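Long-range contacts in gamma-glutamyltranspeptidase (Streptomyces lincolnensis, PDB 6J3A), which is a homologue of the LmbA-like glutamyltranspeptidases and probably acts on gamma-glutamyl or related amide bonds, as an enzyme of the Ntn-hydrolase clan: residues 265-270 and 514-518; 314-319 and 352-357. All blocks are in the same frame, centred on the assembly; numbering follows the deposited sequence.

Overall arrangement
Interaction 1 (265-270 with 514-518) and interaction 2 (314-319 with 352-357) are separate contacts, their centres about 24 Å apart and their nearest atoms about 15 Å apart, so they do not touch. Interaction 1 is the more deeply buried: a beta hairpin packs on helix 506-519 through aromatic and aliphatic groups alone, with no hydrogen bond between the segments. Interaction 2, only partly buried, fastens an irregular loop to the end of helix 299-319 and mixes two hydrogen bonds with proline and alanine contacts. They share no segment, yet helix 299-319 is a link, since its earlier residues Y301 and L305 touch L515 of interaction 1.

Interaction 1 (265-270 and 514-518); sequences WNGWTV and FLAVA
The F514 ring meets W268 edge to face: its CZ lies over one face of the indole, toward the rim, and the F514 ring and the five-membered ring of W268 have planes 73° apart. One face of the phenyl ring carries V270 CG2, a CH-pi contact 3.9 Å from the centroid of the F514 ring, while W268 CB and W265 CE3 sit at its edge. N266 CB lies over one face of the W265 indole and L515 CD2 over the opposite one, 4.0 Å from the centroid of the W265 six-membered ring; A518 CB is at the indole edge. W265 and F514 pass each other obliquely, W265 CE3 coming to 3.7 Å from F514 CE2.

Both tryptophans belong to a beta hairpin whose type I' turn runs from W265 to W268. Their backbones bond to each other in both directions, W268 N to W265 O at 2.9 Å, and at the backbone angles of G267 a beta carbon would press against the carbonyl O of N266, so glycine suits this position. The hairpin strands 256-265 and 268-272 pack against helix 506-519, strand 268-270 running nearly antiparallel to 514-518 at 164°, in keeping with the layered alpha/beta architecture of the Ntn-hydrolase clan.

F514 reaches the hairpin because its CG is anti to the backbone N (chi1 170°), which carries the ring from the side of the helix in among W265, W268 and V270. A518 suits its place because it is small: its methyl group comes to 3.6 Å from W268 NE1, allowing the helix backbone close to the indole. Branched V270 can offer CG2 to F514 and still meet L282, L283 and L286 of helix 280-288. R490 makes a cation-pi contact with W268, and M496 and F498 touch F514.

Interaction 2 (314-319 and 352-357); sequences ADREAW and LRPGSP
The last turn and a half of helix 299-319 runs beside the extended, irregular segment 352-357, and the two backbones come closest where the CA atoms of A314 and P354 are 4.6 Å apart. Alanine suits this approach, its short side chain letting the helix lie close: A314 CB is 3.5 Å from P354 N, and L352 CD1 packs on the same methyl group. One turn on, A318 CB touches P354 CB at 3.6 Å.

D315 accepts a hydrogen bond on OD1 from G355 N, 2.8 Å long and nearly straight at 171°. Its CG is anti to the carbonyl carbon (chi1 -87°), which brings OD1 up to the loop; OD2 is hydrogen-bonded to Y336 OH and Q284 NE2. The loop, which comes after helix 334-341 in the chain, is tied back onto helix 299-319 by the D315 to G355 bond within the gamma-glutamyltranspeptidase fold, and R340 NH2 hydrogen-bonds to R353 O.

W319 NE1 donates to G355 O at 3.1 Å; the acceptor lies in the indole plane, though the donor stands 43° out of the carbonyl plane. P357 CG rests over one face of the indole, 3.9 Å from the centroid of the W319 five-membered ring, and A318 CB lies over the opposite face. A leucine in place of W319 would probably leave G355 O without this donor and deprive the P357 ring of the flat surface it packs on.

Interaction 1 (265-270 and 514-518)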
ATOM      1  N   TRP A 265     -24.323  19.951   2.741  1.00 29.10           N
ATOM      2  CA  TRP A 265     -23.359  20.969   3.152  1.00 29.29           C
ATOM      3  C   TRP A 265     -22.404  21.324   2.010  1.00 29.58           C
ATOM      4  O   TRP A 265     -21.667  20.466   1.521  1.00 30.27           O
ATOM      5  CB  TRP A 265     -22.561  20.502   4.376  1.00 28.64           C
ATOM      6  CG  TRP A 265     -21.457  21.451   4.768  1.00 28.32           C
ATOM      7  CD1 TRP A 265     -21.565  22.580   5.545  1.00 28.51           C
ATOM      8  CD2 TRP A 265     -20.078  21.361   4.386  1.00 28.08           C
ATOM      9  NE1 TRP A 265     -20.329  23.189   5.676  1.00 28.31           N
ATOM     10  CE2 TRP A 265     -19.405  22.463   4.968  1.00 27.94           C
ATOM     11  CE3 TRP A 265     -19.346  20.458   3.599  1.00 27.22           C
ATOM     12  CZ2 TRP A 265     -18.036  22.678   4.793  1.00 27.69           C
ATOM     13  CZ3 TRP A 265     -17.992  20.673   3.422  1.00 27.05           C
ATOM     14  CH2 TRP A 265     -17.347  21.773   4.019  1.00 27.36           C
ATOM     15  N   ASN A 266     -22.430  22.596   1.600  1.00 29.68           N
ATOM     16  CA  ASN A 266     -21.415  23.182   0.705  1.00 27.97           C
ATOM     17  C   ASN A 266     -21.192  22.374  -0.592  1.00 26.92           C
ATOM     18  O   ASN A 266     -20.056  22.101  -0.989  1.00 26.46           O
ATOM     19  CB  ASN A 266     -20.108  23.345   1.487  1.00 27.25           C
ATOM     20  CG  ASN A 266     -19.016  24.004   0.675  1.00 26.91           C
ATOM     21  OD1 ASN A 266     -19.188  25.113   0.174  1.00 26.38           O
ATOM     22  ND2 ASN A 266     -17.886  23.316   0.533  1.00 25.69           N
ATOM     23  N   GLY A 267     -22.290  21.968  -1.227  1.00 26.02           N
ATOM     24  CA  GLY A 267     -22.236  21.182  -2.467  1.00 26.33           C
ATOM     25  C   GLY A 267     -22.249  19.676  -2.281  1.00 27.80           C
ATOM     26  O   GLY A 267     -22.524  18.931  -3.239  1.00 27.49           O
ATOM     27  N   TRP A 268     -21.933  19.229  -1.061  1.00 29.88           N
ATOM     28  CA  TRP A 268     -21.917  17.813  -0.698  1.00 31.28           C
ATOM     29  C   TRP A 268     -23.162  17.398   0.077  1.00 32.20           C
ATOM     30  O   TRP A 268     -23.831  18.222   0.706  1.00 31.59           O
ATOM     31  CB  TRP A 268     -20.712  17.457   0.188  1.00 31.68           C
ATOM     32  CG  TRP A 268     -19.365  17.881  -0.287  1.00 32.34           C
ATOM     33  CD1 TRP A 268     -18.836  19.133  -0.214  1.00 32.99           C
ATOM     34  CD2 TRP A 268     -18.337  17.042  -0.836  1.00 32.25           C
ATOM     35  NE1 TRP A 268     -17.557  19.138  -0.712  1.00 33.47           N
ATOM     36  CE2 TRP A 268     -17.225  17.867  -1.098  1.00 32.83           C
ATOM     37  CE3 TRP A 268     -18.259  15.684  -1.151  1.00 32.13           C
ATOM     38  CZ2 TRP A 268     -16.048  17.377  -1.665  1.00 33.02           C
ATOM     39  CZ3 TRP A 268     -17.086  15.197  -1.708  1.00 32.48           C
ATOM     40  CH2 TRP A 268     -15.997  16.041  -1.960  1.00 32.59           C
ATOM     41  N   THR A 269     -23.436  16.099   0.029  1.00 32.62           N
ATOM     42  CA  THR A 269     -24.369  15.436   0.925  1.00 32.64           C
ATOM     43  C   THR A 269     -23.596  14.333   1.620  1.00 32.58           C
ATOM     44  O   THR A 269     -22.986  13.507   0.954  1.00 34.20           O
ATOM     45  CB  THR A 269     -25.535  14.784   0.164  1.00 32.26           C
ATOM     46  OG1 THR A 269     -26.157  15.760  -0.679  1.00 31.73           O
ATOM     47  CG2 THR A 269     -26.570  14.186   1.133  1.00 31.85           C
ATOM     48  N   VAL A 270     -23.627  14.308   2.946  1.00 32.03           N
ATOM     49  CA  VAL A 270     -23.044  13.204   3.703  1.00 31.36           C
ATOM     50  C   VAL A 270     -24.159  12.261   4.135  1.00 31.04           C
ATOM     51  O   VAL A 270     -25.173  12.713   4.645  1.00 30.94           O
ATOM     52  CB  VAL A 270     -22.287  13.693   4.932  1.00 30.73           C
ATOM     53  CG1 VAL A 270     -21.574  12.520   5.588  1.00 31.59           C
ATOM     54  CG2 VAL A 270     -21.275  14.759   4.532  1.00 31.29           C
ATOM     55  N   PHE A 514     -13.297  14.331   6.429  1.00 26.62           N
ATOM     56  CA  PHE A 514     -14.215  14.779   5.380  1.00 27.88           C
ATOM     57  C   PHE A 514     -14.075  16.260   5.056  1.00 27.89           C
ATOM     58  O   PHE A 514     -14.106  16.631   3.885  1.00 27.33           O
ATOM     59  CB  PHE A 514     -15.662  14.495   5.751  1.00 29.19           C
ATOM     60  CG  PHE A 514     -16.659  15.150   4.832  1.00 30.03           C
ATOM     61  CD1 PHE A 514     -17.089  14.499   3.679  1.00 30.11           C
ATOM     62  CD2 PHE A 514     -17.165  16.415   5.123  1.00 30.46           C
ATOM     63  CE1 PHE A 514     -18.010  15.094   2.840  1.00 31.20           C
ATOM     64  CE2 PHE A 514     -18.081  17.017   4.285  1.00 31.03           C
ATOM     65  CZ  PHE A 514     -18.506  16.356   3.140  1.00 31.66           C
ATOM     66  N   LEU A 515     -13.954  17.100   6.081  1.00 28.37           N
ATOM     67  CA  LEU A 515     -13.682  18.533   5.853  1.00 29.48           C
ATOM     68  C   LEU A 515     -12.330  18.759   5.160  1.00 30.19           C
ATOM     69  O   LEU A 515     -12.210  19.573   4.231  1.00 31.00           O
ATOM     70  CB  LEU A 515     -13.752  19.342   7.159  1.00 29.52           C
ATOM     71  CG  LEU A 515     -15.135  19.498   7.811  1.00 29.52           C
ATOM     72  CD1 LEU A 515     -15.029  20.315   9.088  1.00 29.58           C
ATOM     73  CD2 LEU A 515     -16.147  20.140   6.882  1.00 29.86           C
ATOM     74  N   ALA A 516     -11.312  18.034   5.599  1.00 30.39           N
ATOM     75  CA  ALA A 516     -10.024  18.115   4.928  1.00 29.88           C
ATOM     76  C   ALA A 516     -10.157  17.744   3.449  1.00 29.66           C
ATOM     77  O   ALA A 516      -9.663  18.475   2.595  1.00 32.86           O
ATOM     78  CB  ALA A 516      -9.000  17.247   5.624  1.00 29.44           C
ATOM     79  N   VAL A 517     -10.861  16.655   3.140  1.00 27.65           N
ATOM     80  CA  VAL A 517     -11.069  16.260   1.738  1.00 27.21           C
ATOM     81  C   VAL A 517     -11.705  17.395   0.923  1.00 28.03           C
ATOM     82  O   VAL A 517     -11.296  17.669  -0.196  1.00 28.73           O
ATOM     83  CB  VAL A 517     -11.951  14.998   1.596  1.00 26.46           C
ATOM     84  CG1 VAL A 517     -12.252  14.708   0.126  1.00 26.13           C
ATOM     85  CG2 VAL A 517     -11.286  13.786   2.238  1.00 26.21           C
ATOM     86  N   ALA A 518     -12.711  18.043   1.495  1.00 29.68           N
ATOM     87  CA  ALA A 518     -13.443  19.106   0.810  1.00 29.91           C
ATOM     88  C   ALA A 518     -12.671  20.422   0.747  1.00 31.37           C
ATOM     89  O   ALA A 518     -12.880  21.198  -0.182  1.00 33.13           O
ATOM     90  CB  ALA A 518     -14.769  19.324   1.491  1.00 29.89           C
TER

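Interaction 2 (314-319 and 352-357)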
ATOM      1  N   ALA A 314     -23.251  16.241  23.127  1.00 31.55           N
ATOM      2  CA  ALA A 314     -24.252  16.482  24.156  1.00 31.34           C
ATOM      3  C   ALA A 314     -25.635  16.100  23.673  1.00 30.24           C
ATOM      4  O   ALA A 314     -26.404  15.466  24.395  1.00 29.42           O
ATOM      5  CB  ALA A 314     -24.231  17.948  24.559  1.00 31.27           C
ATOM      6  N   ASP A 315     -25.934  16.504  22.445  1.00 30.48           N
ATOM      7  CA  ASP A 315     -27.211  16.186  21.808  1.00 30.36           C
ATOM      8  C   ASP A 315     -27.308  14.691  21.538  1.00 30.57           C
ATOM      9  O   ASP A 315     -28.365  14.105  21.724  1.00 29.19           O
ATOM     10  CB  ASP A 315     -27.408  16.989  20.510  1.00 30.11           C
ATOM     11  CG  ASP A 315     -28.032  18.377  20.743  1.00 30.44           C
ATOM     12  OD1 ASP A 315     -28.480  18.689  21.878  1.00 29.58           O
ATOM     13  OD2 ASP A 315     -28.092  19.158  19.756  1.00 30.41           O
ATOM     14  N   ARG A 316     -26.199  14.083  21.113  1.00 32.22           N
ATOM     15  CA  ARG A 316     -26.104  12.625  20.973  1.00 32.80           C
ATOM     16  C   ARG A 316     -26.508  11.883  22.260  1.00 33.99           C
ATOM     17  O   ARG A 316     -27.331  10.967  22.235  1.00 33.70           O
ATOM     18  CB  ARG A 316     -24.695  12.220  20.569  1.00 32.74           C
ATOM     19  CG  ARG A 316     -24.539  10.730  20.296  1.00 33.37           C
ATOM     20  CD  ARG A 316     -23.087  10.301  20.260  1.00 34.05           C
ATOM     21  NE  ARG A 316     -22.548  10.029  21.596  1.00 34.79           N
ATOM     22  CZ  ARG A 316     -21.403   9.397  21.852  1.00 34.69           C
ATOM     23  NH1 ARG A 316     -21.018   9.208  23.111  1.00 35.49           N
ATOM     24  NH2 ARG A 316     -20.645   8.930  20.866  1.00 34.78           N
ATOM     25  N   GLU A 317     -25.912  12.295  23.372  1.00 34.17           N
ATOM     26  CA  GLU A 317     -26.183  11.692  24.675  1.00 35.31           C
ATOM     27  C   GLU A 317     -27.624  11.883  25.144  1.00 34.13           C
ATOM     28  O   GLU A 317     -28.258  10.952  25.652  1.00 34.72           O
ATOM     29  CB  GLU A 317     -25.247  12.282  25.732  1.00 36.88           C
ATOM     30  CG  GLU A 317     -25.308  11.565  27.076  1.00 37.65           C
ATOM     31  CD  GLU A 317     -25.073  10.074  26.937  1.00 37.52           C
ATOM     32  OE1 GLU A 317     -24.073   9.692  26.295  1.00 38.15           O
ATOM     33  OE2 GLU A 317     -25.896   9.284  27.431  1.00 38.86           O
ATOM     34  N   ALA A 318     -28.110  13.109  25.003  1.00 32.84           N
ATOM     35  CA  ALA A 318     -29.473  13.473  25.399  1.00 31.72           C
ATOM     36  C   ALA A 318     -30.560  12.834  24.547  1.00 30.72           C
ATOM     37  O   ALA A 318     -31.574  12.396  25.078  1.00 32.83           O
ATOM     38  CB  ALA A 318     -29.636  14.985  25.377  1.00 31.40           C
ATOM     39  N   TRP A 319     -30.349  12.794  23.236  1.00 30.13           N
ATOM     40  CA  TRP A 319     -31.426  12.499  22.288  1.00 30.95           C
ATOM     41  C   TRP A 319     -31.319  11.179  21.527  1.00 31.71           C
ATOM     42  O   TRP A 319     -32.345  10.658  21.084  1.00 31.11           O
ATOM     43  CB  TRP A 319     -31.595  13.678  21.313  1.00 31.53           C
ATOM     44  CG  TRP A 319     -31.896  14.959  22.048  1.00 31.58           C
ATOM     45  CD1 TRP A 319     -31.086  16.051  22.176  1.00 31.49           C
ATOM     46  CD2 TRP A 319     -33.072  15.243  22.798  1.00 32.09           C
ATOM     47  NE1 TRP A 319     -31.697  17.009  22.943  1.00 31.56           N
ATOM     48  CE2 TRP A 319     -32.916  16.533  23.347  1.00 32.09           C
ATOM     49  CE3 TRP A 319     -34.255  14.528  23.059  1.00 32.32           C
ATOM     50  CZ2 TRP A 319     -33.899  17.130  24.141  1.00 32.54           C
ATOM     51  CZ3 TRP A 319     -35.227  15.110  23.849  1.00 31.59           C
ATOM     52  CH2 TRP A 319     -35.045  16.405  24.380  1.00 32.45           C
ATOM     53  N   LEU A 352     -21.243  19.769  29.683  1.00 40.62           N
ATOM     54  CA  LEU A 352     -22.092  19.061  28.735  1.00 40.73           C
ATOM     55  C   LEU A 352     -23.371  19.880  28.564  1.00 40.87           C
ATOM     56  O   LEU A 352     -24.088  20.099  29.534  1.00 41.45           O
ATOM     57  CB  LEU A 352     -22.413  17.658  29.244  1.00 39.53           C
ATOM     58  CG  LEU A 352     -23.080  16.734  28.225  1.00 39.24           C
ATOM     59  CD1 LEU A 352     -22.089  16.375  27.130  1.00 39.28           C
ATOM     60  CD2 LEU A 352     -23.602  15.472  28.896  1.00 39.61           C
ATOM     61  N   ARG A 353     -23.643  20.333  27.339  1.00 39.46           N
ATOM     62  CA  ARG A 353     -24.724  21.299  27.082  1.00 39.38           C
ATOM     63  C   ARG A 353     -25.654  20.837  25.964  1.00 39.08           C
ATOM     64  O   ARG A 353     -25.549  21.333  24.839  1.00 39.04           O
ATOM     65  CB  ARG A 353     -24.133  22.659  26.705  1.00 39.71           C
ATOM     66  CG  ARG A 353     -23.322  23.315  27.815  1.00 41.41           C
ATOM     67  CD  ARG A 353     -22.043  23.931  27.275  1.00 42.32           C
ATOM     68  NE  ARG A 353     -22.215  25.313  26.831  1.00 43.30           N
ATOM     69  CZ  ARG A 353     -21.587  25.898  25.801  1.00 43.31           C
ATOM     70  NH1 ARG A 353     -20.735  25.242  25.019  1.00 42.65           N
ATOM     71  NH2 ARG A 353     -21.832  27.175  25.534  1.00 44.18           N
ATOM     72  N   PRO A 354     -26.577  19.903  26.264  1.00 37.81           N
ATOM     73  CA  PRO A 354     -27.521  19.483  25.234  1.00 37.98           C
ATOM     74  C   PRO A 354     -28.571  20.549  25.013  1.00 38.25           C
ATOM     75  O   PRO A 354     -28.908  21.291  25.934  1.00 39.12           O
ATOM     76  CB  PRO A 354     -28.166  18.221  25.820  1.00 37.96           C
ATOM     77  CG  PRO A 354     -27.962  18.314  27.290  1.00 37.80           C
ATOM     78  CD  PRO A 354     -26.949  19.387  27.590  1.00 37.28           C
ATOM     79  N   GLY A 355     -29.080  20.616  23.794  1.00 38.52           N
ATOM     80  CA  GLY A 355     -30.070  21.610  23.437  1.00 38.23           C
ATOM     81  C   GLY A 355     -31.484  21.096  23.554  1.00 37.89           C
ATOM     82  O   GLY A 355     -31.726  19.969  24.010  1.00 35.65           O
ATOM     83  N   SER A 356     -32.399  21.952  23.102  1.00 38.25           N
ATOM     84  CA  SER A 356     -33.834  21.763  23.225  1.00 40.48           C
ATOM     85  C   SER A 356     -34.568  21.758  21.865  1.00 39.97           C
ATOM     86  O   SER A 356     -35.363  22.666  21.581  1.00 38.03           O
ATOM     87  CB  SER A 356     -34.404  22.845  24.156  1.00 41.24           C
ATOM     88  OG  SER A 356     -34.264  22.443  25.507  1.00 43.13           O
ATOM     89  N   PRO A 357     -34.328  20.717  21.034  1.00 41.09           N
ATOM     90  CA  PRO A 357     -35.061  20.582  19.763  1.00 41.87           C
ATOM     91  C   PRO A 357     -36.577  20.636  19.940  1.00 42.74           C
ATOM     92  O   PRO A 357     -37.143  19.791  20.636  1.00 41.94           O
ATOM     93  CB  PRO A 357     -34.644  19.193  19.250  1.00 42.02           C
ATOM     94  CG  PRO A 357     -34.099  18.479  20.437  1.00 42.18           C
ATOM     95  CD  PRO A 357     -33.456  19.550  21.271  1.00 41.60           C
TER